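Local coordinates for uncharacterized protein Ta0194 (Thermoplasma acidophilum DSM 1728, PDB 3BDI) that is of unknown function but belongs to the alpha/beta hydrolase superfamily and probably hydrolyses a substrate not yet identified, at residues 16-20 / 40-44. Residues are numbered along the deposited sequence; the frame is centred on the assembly and turned at random.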
loop_
_atom_site.group_PDB
_atom_site.type_symbol
_atom_site.label_atom_id
_atom_site.label_comp_id
_atom_site.label_asym_id
_atom_site.label_seq_id
_atom_site.Cartn_x
_atom_site.Cartn_y
_atom_site.Cartn_z
ATOM N N VAL A 16 -0.643 15.740 7.467
ATOM C CA VAL A 16 -1.124 14.459 6.998
ATOM C C VAL A 16 -2.014 13.829 8.054
ATOM O O VAL A 16 -1.601 13.700 9.204
ATOM C CB VAL A 16 0.082 13.544 6.698
ATOM C CG1 VAL A 16 -0.362 12.137 6.336
ATOM C CG2 VAL A 16 0.879 14.156 5.567
ATOM N N PHE A 17 -3.215 13.425 7.669
ATOM C CA PHE A 17 -4.057 12.596 8.517
ATOM C C PHE A 17 -3.599 11.154 8.422
ATOM O O PHE A 17 -3.326 10.645 7.347
ATOM C CB PHE A 17 -5.515 12.665 8.062
ATOM C CG PHE A 17 -6.442 11.764 8.844
ATOM C CD1 PHE A 17 -6.745 12.073 10.150
ATOM C CD2 PHE A 17 -7.024 10.627 8.276
ATOM C CE1 PHE A 17 -7.547 11.256 10.891
ATOM C CE2 PHE A 17 -7.852 9.805 8.996
ATOM C CZ PHE A 17 -8.143 10.147 10.327
ATOM N N GLN A 18 -3.511 10.488 9.574
ATOM C CA GLN A 18 -3.260 9.053 9.574
ATOM C C GLN A 18 -4.019 8.315 10.626
ATOM O O GLN A 18 -4.414 8.872 11.652
ATOM C CB GLN A 18 -1.747 8.743 9.729
ATOM C CG GLN A 18 -1.179 9.044 11.112
ATOM C CD GLN A 18 0.299 8.641 11.245
ATOM O OE1 GLN A 18 0.921 8.205 10.286
ATOM N NE2 GLN A 18 0.894 8.852 12.420
ATOM N N ARG A 19 -4.186 7.038 10.369
ATOM C CA ARG A 19 -4.742 6.055 11.308
ATOM C C ARG A 19 -3.696 5.005 11.575
ATOM O O ARG A 19 -3.025 4.557 10.659
ATOM C CB ARG A 19 -5.972 5.411 10.692
ATOM C CG ARG A 19 -6.923 6.420 10.047
ATOM C CD ARG A 19 -8.118 5.746 9.445
ATOM N NE ARG A 19 -9.096 5.346 10.458
ATOM C CZ ARG A 19 -9.961 4.341 10.295
ATOM N NH1 ARG A 19 -9.868 3.545 9.239
ATOM N NH2 ARG A 19 -10.856 4.091 11.250
ATOM N N LYS A 20 -3.534 4.619 12.852
ATOM C CA LYS A 20 -2.499 3.636 13.155
ATOM C C LYS A 20 -2.899 2.755 14.313
ATOM O O LYS A 20 -3.649 3.188 15.145
ATOM C CB LYS A 20 -1.151 4.303 13.449
ATOM C CG LYS A 20 -1.133 5.091 14.727
ATOM C CD LYS A 20 0.164 5.859 14.891
ATOM C CE LYS A 20 0.259 6.524 16.260
ATOM N NZ LYS A 20 1.412 7.493 16.384
ATOM N N SER A 40 -7.961 6.535 3.967
ATOM C CA SER A 40 -7.584 5.644 5.054
ATOM C C SER A 40 -8.778 5.147 5.857
ATOM O O SER A 40 -8.655 4.111 6.549
ATOM C CB SER A 40 -6.594 6.325 5.981
ATOM O OG SER A 40 -7.202 7.419 6.620
HETATM N N MSE A 41 -9.932 5.825 5.771
HETATM C CA MSE A 41 -11.155 5.338 6.433
HETATM C C MSE A 41 -11.664 4.041 5.817
HETATM O O MSE A 41 -12.282 3.222 6.511
HETATM C CB MSE A 41 -12.257 6.392 6.417
HETATM C CG MSE A 41 -11.887 7.694 7.069
HETATM SE SE MSE A 41 -11.543 7.528 8.977
HETATM C CE MSE A 41 -13.298 6.966 9.489
ATOM N N ASP A 42 -11.385 3.826 4.537
ATOM C CA ASP A 42 -12.021 2.726 3.834
ATOM C C ASP A 42 -11.441 1.361 4.155
ATOM O O ASP A 42 -12.049 0.338 3.830
ATOM C CB ASP A 42 -12.034 3.025 2.351
ATOM C CG ASP A 42 -12.957 4.143 2.043
ATOM O OD1 ASP A 42 -14.191 3.931 2.126
ATOM O OD2 ASP A 42 -12.525 5.264 1.743
ATOM N N TRP A 43 -10.289 1.296 4.820
ATOM C CA TRP A 43 -9.718 0.073 5.294
ATOM C C TRP A 43 -10.583 -0.508 6.449
ATOM O O TRP A 43 -10.332 -1.659 6.843
ATOM C CB TRP A 43 -8.274 0.306 5.801
ATOM C CG TRP A 43 -7.326 0.977 4.842
ATOM C CD1 TRP A 43 -6.606 2.096 5.118
ATOM C CD2 TRP A 43 -6.969 0.586 3.486
ATOM N NE1 TRP A 43 -5.831 2.438 4.028
ATOM C CE2 TRP A 43 -6.040 1.544 3.012
ATOM C CE3 TRP A 43 -7.407 -0.413 2.603
ATOM C CZ2 TRP A 43 -5.461 1.461 1.761
ATOM C CZ3 TRP A 43 -6.822 -0.487 1.344
ATOM C CH2 TRP A 43 -5.858 0.473 0.933
ATOM N N ASP A 44 -11.526 0.255 6.979
ATOM C CA ASP A 44 -12.467 -0.262 8.000
ATOM C C ASP A 44 -13.239 -1.448 7.424
ATOM O O ASP A 44 -13.629 -2.352 8.170
ATOM C CB ASP A 44 -13.536 0.797 8.391
ATOM C CG ASP A 44 -13.067 1.866 9.358
ATOM O OD1 ASP A 44 -11.966 1.708 9.902
ATOM O OD2 ASP A 44 -13.895 2.810 9.554
#
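A largely polar contact, centred on one arginine, joins the second strand of the central sheet (16-20, within strand 14-21) to segment 40-44, part of the connection from strand 28-33 to helix 48-53, whose residues 42-44 are 3-10. Arg19 and Phe17 both point toward this segment, whereas the intervening Gln18 faces away. Reaching past Ser40, the Arg19 guanidinium spends NH1 twice: on Ser40 O (3.0 Å) and on Asp44 OD1 (2.9 Å). Arg19 NH2 also bonds to Asp44 OD1 (3.0 Å), so a single carboxylate oxygen takes both nitrogens in a forked salt bridge. Glu6 of the edge strand 5-11 pairs with Arg19 NE, giving the cation a second acidic partner. In the alpha/beta hydrolase fold, strand 57-62 lies between 28-33 and 14-21, so the connection crosses it to reach the arginine, Ser40 and Trp43 touching its Ala61; in this fold the loop after the equivalent of 28-33 commonly contributes to the oxyanion hole. The 3-10 turn that presents Asp44 is closed by the backbone bond Asp44 N to Met41 O (3.1 Å). Selenomethionine Met41 lies over one guanidinium face, its SE 3.6 Å from Arg19 NE, and makes an oblique Met-aromatic contact with Phe17, SE to CE2 4.3 Å. Ser40 OG meets the edge of the Phe17 ring, 3.4 Å from CE2, while hydrogen-bonding to Asp63, just after strand 57-62.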